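Local coordinates for protein probable ubiquitin-conjugating enzyme E2-19 kDa (Caenorhabditis elegans, PDB 1PZV) that probably acts as a ubiquitin-conjugating enzyme, accepting ubiquitin from E1 as a cysteine thioester and passing it on to other proteins, at residues V18-D21 against G22-A25; F150-K153 against V154-V158. All blocks are in the same frame, centred on the assembly; numbering follows the deposited sequence.

How the contacts relate
Both contacts are local, each made by one unbroken piece of chain within the ubiquitin-conjugating (UBC) core. Contact 1, residues 18-25, turns the chain from helix 5-17 into strand 23-27, at the edge of the four-stranded antiparallel meander. Contact 2, residues 150-158, comes much later and follows successive turns of the last helix, 147-161. Their centres are about 24 Å apart and their nearest atoms about 13 Å, so they do not touch. Contact 1 lies nearer the centre of the molecule, its own centre about 12 Å from it, against about 17 Å for contact 2. Neither lies at Cys88, the predicted thioester-forming cysteine.

Contact 1 of 2, residues V18-D21 against G22-A25; sequences VPVD and GFSA
Gly22 and Phe23 complete a beta turn begun by Val20 and Asp21, the CA atoms of Val20 and Phe23 coming within 5.6 Å of each other. A psi of 116° at Asp21 and a phi of 92° at Gly22 place the turn close to type II, although Asp21 phi is some way from the ideal value; glycine takes the third position, where phi is positive. Gly22 also pairs through its backbone with Ile41, the last residue of strand 35-41.

Phe23 carries the side-chain contact. Its CG stands beside the backbone N and anti to the carbonyl carbon, and its side chain runs alongside that of Val20, both pointing the same way. The CG1 branch of Val20 meets CD2 of the ring at 3.8 Å and is 4.2 Å from Phe23 CE2. The carbonyl O of Val20 approaches the ring edge-on and in plane, 3.3 Å from Phe23 CD2; it also lies 3.0 Å from Phe23 N. On the carbonyl side of Phe23, its O meets CB of Pro19 at 3.3 Å. Helix 115-127 packs against the pair, with Glu116 and Leu120 touching Val20, and Leu119 and Ile123 touching Phe23.

Ser24 continues the sheet by backbone pairing with Leu39, and Ala25 turns its methyl to Leu12 and Met15 of helix 5-17. The turn thus joins two kinds of chemistry: hydrocarbon packs against hydrocarbon between Val20 and the buried Phe23, while the Val20 carbonyl lies in plane at the ring's C-H edge, a placement consistent with weak electrostatic attraction.

Contact 2 of 2, residues F150-K153 against V154-V158; sequences FKKK and VAQCV
Val154 sets its CG2 methyl over one face of the Phe150 ring, 4.1 Å from the centroid and 24° off the ring normal, a CH-pi contact shifted toward the rim; the nearest ring atom to that methyl is Phe150 CE2, at 3.7 Å. Phe150 CG is anti to its backbone N (chi1 -176°), while Val154 CG2 stands beside its own backbone N, on the side where the ring lies, and the two side chains cross at a slant. On another side of the helix, Lys153 and Gln156 run side by side. The lysine chain bends at chi2 and again at chi4, bringing NZ to Gln156 OE1 at 2.9 Å in a weak hydrogen bond, with a long, weak ion pair to Glu149 besides.

These are i to i+4 and i to i+3 pairs of an alpha helix, the last one of the UBC fold. Its backbone hydrogen bonds set their spacing: Val154 N donates to Phe150 O at 3.0 Å, an oxygen that also accepts from Lys153 N, and Cys157 N donates to Lys153 O at 3.1 Å. Farther out, the Trp77 ring meets that of Phe150, Met142 and Gln143 of helix 137-144 touch its side chain, and Leu47 touches both Phe150 and Val154.

Contact 1 of 2, residues V18-D21 against G22-A25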
ATOM      1  N   VAL A  18      -4.521  -4.850  17.228  1.00 54.60           N
ATOM      2  CA  VAL A  18      -3.104  -4.511  17.266  1.00 55.39           C
ATOM      3  C   VAL A  18      -2.707  -4.221  15.824  1.00 56.43           C
ATOM      4  O   VAL A  18      -2.291  -5.115  15.078  1.00 56.86           O
ATOM      5  CB  VAL A  18      -2.247  -5.677  17.783  1.00 55.21           C
ATOM      6  CG1 VAL A  18      -0.829  -5.189  18.032  1.00 53.01           C
ATOM      7  CG2 VAL A  18      -2.858  -6.257  19.037  1.00 54.28           C
ATOM      8  N   PRO A  19      -2.835  -2.960  15.407  1.00 56.98           N
ATOM      9  CA  PRO A  19      -2.480  -2.618  14.032  1.00 56.21           C
ATOM     10  C   PRO A  19      -0.988  -2.482  13.818  1.00 56.17           C
ATOM     11  O   PRO A  19      -0.209  -2.400  14.769  1.00 54.67           O
ATOM     12  CB  PRO A  19      -3.193  -1.279  13.809  1.00 57.12           C
ATOM     13  CG  PRO A  19      -4.188  -1.172  14.967  1.00 58.17           C
ATOM     14  CD  PRO A  19      -3.440  -1.811  16.093  1.00 57.13           C
ATOM     15  N   VAL A  20      -0.600  -2.481  12.548  1.00 56.98           N
ATOM     16  CA  VAL A  20       0.784  -2.277  12.170  1.00 56.55           C
ATOM     17  C   VAL A  20       0.869  -0.752  12.270  1.00 57.78           C
ATOM     18  O   VAL A  20       0.276  -0.046  11.460  1.00 56.46           O
ATOM     19  CB  VAL A  20       1.035  -2.709  10.706  1.00 56.51           C
ATOM     20  CG1 VAL A  20       2.461  -2.356  10.286  1.00 53.60           C
ATOM     21  CG2 VAL A  20       0.765  -4.198  10.551  1.00 54.71           C
ATOM     22  N   ASP A  21       1.576  -0.262  13.285  1.00 59.86           N
ATOM     23  CA  ASP A  21       1.722   1.173  13.531  1.00 62.25           C
ATOM     24  C   ASP A  21       1.588   2.054  12.280  1.00 61.62           C
ATOM     25  O   ASP A  21       2.393   1.960  11.351  1.00 61.74           O
ATOM     26  CB  ASP A  21       3.068   1.443  14.213  1.00 65.72           C
ATOM     27  CG  ASP A  21       3.273   2.916  14.532  1.00 71.41           C
ATOM     28  OD1 ASP A  21       2.432   3.477  15.276  1.00 74.54           O
ATOM     29  OD2 ASP A  21       4.264   3.517  14.042  1.00 72.28           O
ATOM     30  N   GLY A  22       0.563   2.904  12.259  1.00 59.69           N
ATOM     31  CA  GLY A  22       0.360   3.778  11.117  1.00 57.63           C
ATOM     32  C   GLY A  22      -0.556   3.221  10.037  1.00 57.92           C
ATOM     33  O   GLY A  22      -0.550   3.697   8.893  1.00 58.86           O
ATOM     34  N   PHE A  23      -1.346   2.212  10.392  1.00 56.19           N
ATOM     35  CA  PHE A  23      -2.273   1.591   9.451  1.00 54.38           C
ATOM     36  C   PHE A  23      -3.601   1.319  10.154  1.00 55.16           C
ATOM     37  O   PHE A  23      -3.638   0.747  11.251  1.00 56.56           O
ATOM     38  CB  PHE A  23      -1.699   0.271   8.926  1.00 53.99           C
ATOM     39  CG  PHE A  23      -0.608   0.431   7.894  1.00 51.70           C
ATOM     40  CD1 PHE A  23      -0.924   0.653   6.555  1.00 51.26           C
ATOM     41  CD2 PHE A  23       0.732   0.347   8.261  1.00 52.22           C
ATOM     42  CE1 PHE A  23       0.086   0.783   5.590  1.00 52.80           C
ATOM     43  CE2 PHE A  23       1.759   0.477   7.298  1.00 53.14           C
ATOM     44  CZ  PHE A  23       1.435   0.697   5.967  1.00 52.07           C
ATOM     45  N   SER A  24      -4.691   1.738   9.521  1.00 53.28           N
ATOM     46  CA  SER A  24      -6.036   1.540  10.065  1.00 51.19           C
ATOM     47  C   SER A  24      -6.847   0.722   9.049  1.00 50.05           C
ATOM     48  O   SER A  24      -7.028   1.149   7.908  1.00 48.40           O
ATOM     49  CB  SER A  24      -6.689   2.904  10.307  1.00 49.72           C
ATOM     50  OG  SER A  24      -8.057   2.775  10.644  1.00 51.10           O
ATOM     51  N   ALA A  25      -7.337  -0.447   9.453  1.00 49.52           N
ATOM     52  CA  ALA A  25      -8.085  -1.292   8.520  1.00 50.42           C
ATOM     53  C   ALA A  25      -9.557  -1.481   8.875  1.00 50.45           C
ATOM     54  O   ALA A  25      -9.918  -1.611  10.042  1.00 52.10           O
ATOM     55  CB  ALA A  25      -7.394  -2.666   8.383  1.00 48.40           C
TER

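Contact 2 of 2, residues F150-K153 against V154-V158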
ATOM      1  N   PHE A 150      10.328  16.706  -7.256  1.00 87.14           N
ATOM      2  CA  PHE A 150       9.730  15.485  -6.722  1.00 86.36           C
ATOM      3  C   PHE A 150       9.233  15.658  -5.285  1.00 85.58           C
ATOM      4  O   PHE A 150       8.067  15.382  -4.990  1.00 85.14           O
ATOM      5  CB  PHE A 150      10.731  14.326  -6.774  1.00 86.30           C
ATOM      6  CG  PHE A 150      10.154  13.010  -6.319  1.00 86.14           C
ATOM      7  CD1 PHE A 150       9.313  12.276  -7.150  1.00 85.97           C
ATOM      8  CD2 PHE A 150      10.438  12.510  -5.050  1.00 86.20           C
ATOM      9  CE1 PHE A 150       8.762  11.062  -6.721  1.00 84.83           C
ATOM     10  CE2 PHE A 150       9.888  11.300  -4.615  1.00 84.41           C
ATOM     11  CZ  PHE A 150       9.053  10.577  -5.453  1.00 83.50           C
ATOM     12  N   LYS A 151      10.112  16.096  -4.389  1.00 83.83           N
ATOM     13  CA  LYS A 151       9.712  16.303  -3.002  1.00 83.02           C
ATOM     14  C   LYS A 151       8.563  17.292  -2.969  1.00 81.87           C
ATOM     15  O   LYS A 151       7.666  17.193  -2.133  1.00 81.22           O
ATOM     16  CB  LYS A 151      10.874  16.858  -2.168  1.00 83.40           C
ATOM     17  CG  LYS A 151      11.942  15.827  -1.828  1.00 84.04           C
ATOM     18  CD  LYS A 151      12.903  16.322  -0.745  1.00 83.49           C
ATOM     19  CE  LYS A 151      13.813  17.436  -1.242  1.00 84.40           C
ATOM     20  NZ  LYS A 151      14.838  17.815  -0.220  1.00 83.99           N
ATOM     21  N   LYS A 152       8.603  18.240  -3.898  1.00 80.72           N
ATOM     22  CA  LYS A 152       7.591  19.279  -3.995  1.00 79.91           C
ATOM     23  C   LYS A 152       6.230  18.699  -4.379  1.00 78.79           C
ATOM     24  O   LYS A 152       5.193  19.228  -3.986  1.00 77.87           O
ATOM     25  CB  LYS A 152       8.036  20.330  -5.019  1.00 79.95           C
ATOM     26  CG  LYS A 152       7.211  21.607  -5.026  1.00 79.29           C
ATOM     27  CD  LYS A 152       7.575  22.481  -6.222  1.00 79.14           C
ATOM     28  CE  LYS A 152       6.504  23.533  -6.498  1.00 78.68           C
ATOM     29  NZ  LYS A 152       6.762  24.273  -7.765  1.00 77.94           N
ATOM     30  N   LYS A 153       6.236  17.613  -5.144  1.00 78.61           N
ATOM     31  CA  LYS A 153       4.992  16.974  -5.562  1.00 79.22           C
ATOM     32  C   LYS A 153       4.468  16.002  -4.507  1.00 78.13           C
ATOM     33  O   LYS A 153       3.256  15.811  -4.381  1.00 77.44           O
ATOM     34  CB  LYS A 153       5.190  16.259  -6.898  1.00 81.19           C
ATOM     35  CG  LYS A 153       5.467  17.228  -8.027  1.00 86.53           C
ATOM     36  CD  LYS A 153       4.267  18.151  -8.235  1.00 90.30           C
ATOM     37  CE  LYS A 153       4.634  19.426  -8.990  1.00 91.54           C
ATOM     38  NZ  LYS A 153       5.526  20.307  -8.175  1.00 92.13           N
ATOM     39  N   VAL A 154       5.381  15.385  -3.754  1.00 75.89           N
ATOM     40  CA  VAL A 154       4.978  14.471  -2.694  1.00 74.08           C
ATOM     41  C   VAL A 154       4.252  15.345  -1.671  1.00 73.91           C
ATOM     42  O   VAL A 154       3.223  14.956  -1.126  1.00 74.62           O
ATOM     43  CB  VAL A 154       6.202  13.785  -2.003  1.00 72.56           C
ATOM     44  CG1 VAL A 154       5.726  12.841  -0.907  1.00 70.00           C
ATOM     45  CG2 VAL A 154       7.011  13.014  -3.015  1.00 71.95           C
ATOM     46  N   ALA A 155       4.787  16.541  -1.438  1.00 73.23           N
ATOM     47  CA  ALA A 155       4.196  17.475  -0.487  1.00 72.45           C
ATOM     48  C   ALA A 155       2.792  17.869  -0.931  1.00 71.90           C
ATOM     49  O   ALA A 155       1.900  18.087  -0.106  1.00 70.00           O
ATOM     50  CB  ALA A 155       5.072  18.708  -0.359  1.00 71.44           C
ATOM     51  N   GLN A 156       2.599  17.962  -2.238  1.00 72.67           N
ATOM     52  CA  GLN A 156       1.292  18.312  -2.768  1.00 74.34           C
ATOM     53  C   GLN A 156       0.298  17.201  -2.439  1.00 72.93           C
ATOM     54  O   GLN A 156      -0.870  17.469  -2.160  1.00 71.99           O
ATOM     55  CB  GLN A 156       1.371  18.520  -4.282  1.00 77.60           C
ATOM     56  CG  GLN A 156       2.231  19.710  -4.693  1.00 83.38           C
ATOM     57  CD  GLN A 156       2.375  19.835  -6.203  1.00 86.89           C
ATOM     58  OE1 GLN A 156       3.087  20.714  -6.704  1.00 87.63           O
ATOM     59  NE2 GLN A 156       1.695  18.952  -6.937  1.00 88.43           N
ATOM     60  N   CYS A 157       0.773  15.955  -2.471  1.00 71.91           N
ATOM     61  CA  CYS A 157      -0.068  14.798  -2.165  1.00 71.00           C
ATOM     62  C   CYS A 157      -0.338  14.697  -0.655  1.00 69.25           C
ATOM     63  O   CYS A 157      -1.420  14.276  -0.236  1.00 69.78           O
ATOM     64  CB  CYS A 157       0.593  13.508  -2.679  1.00 73.42           C
ATOM     65  SG  CYS A 157       0.604  13.301  -4.498  1.00 79.10           S
ATOM     66  N   VAL A 158       0.640  15.101   0.152  1.00 66.16           N
ATOM     67  CA  VAL A 158       0.505  15.070   1.600  1.00 64.45           C
ATOM     68  C   VAL A 158      -0.407  16.188   2.102  1.00 67.99           C
ATOM     69  O   VAL A 158      -1.141  16.003   3.077  1.00 69.20           O
ATOM     70  CB  VAL A 158       1.867  15.204   2.274  1.00 60.39           C
ATOM     71  CG1 VAL A 158       1.698  15.311   3.768  1.00 58.03           C
ATOM     72  CG2 VAL A 158       2.717  14.000   1.938  1.00 61.34           C
TER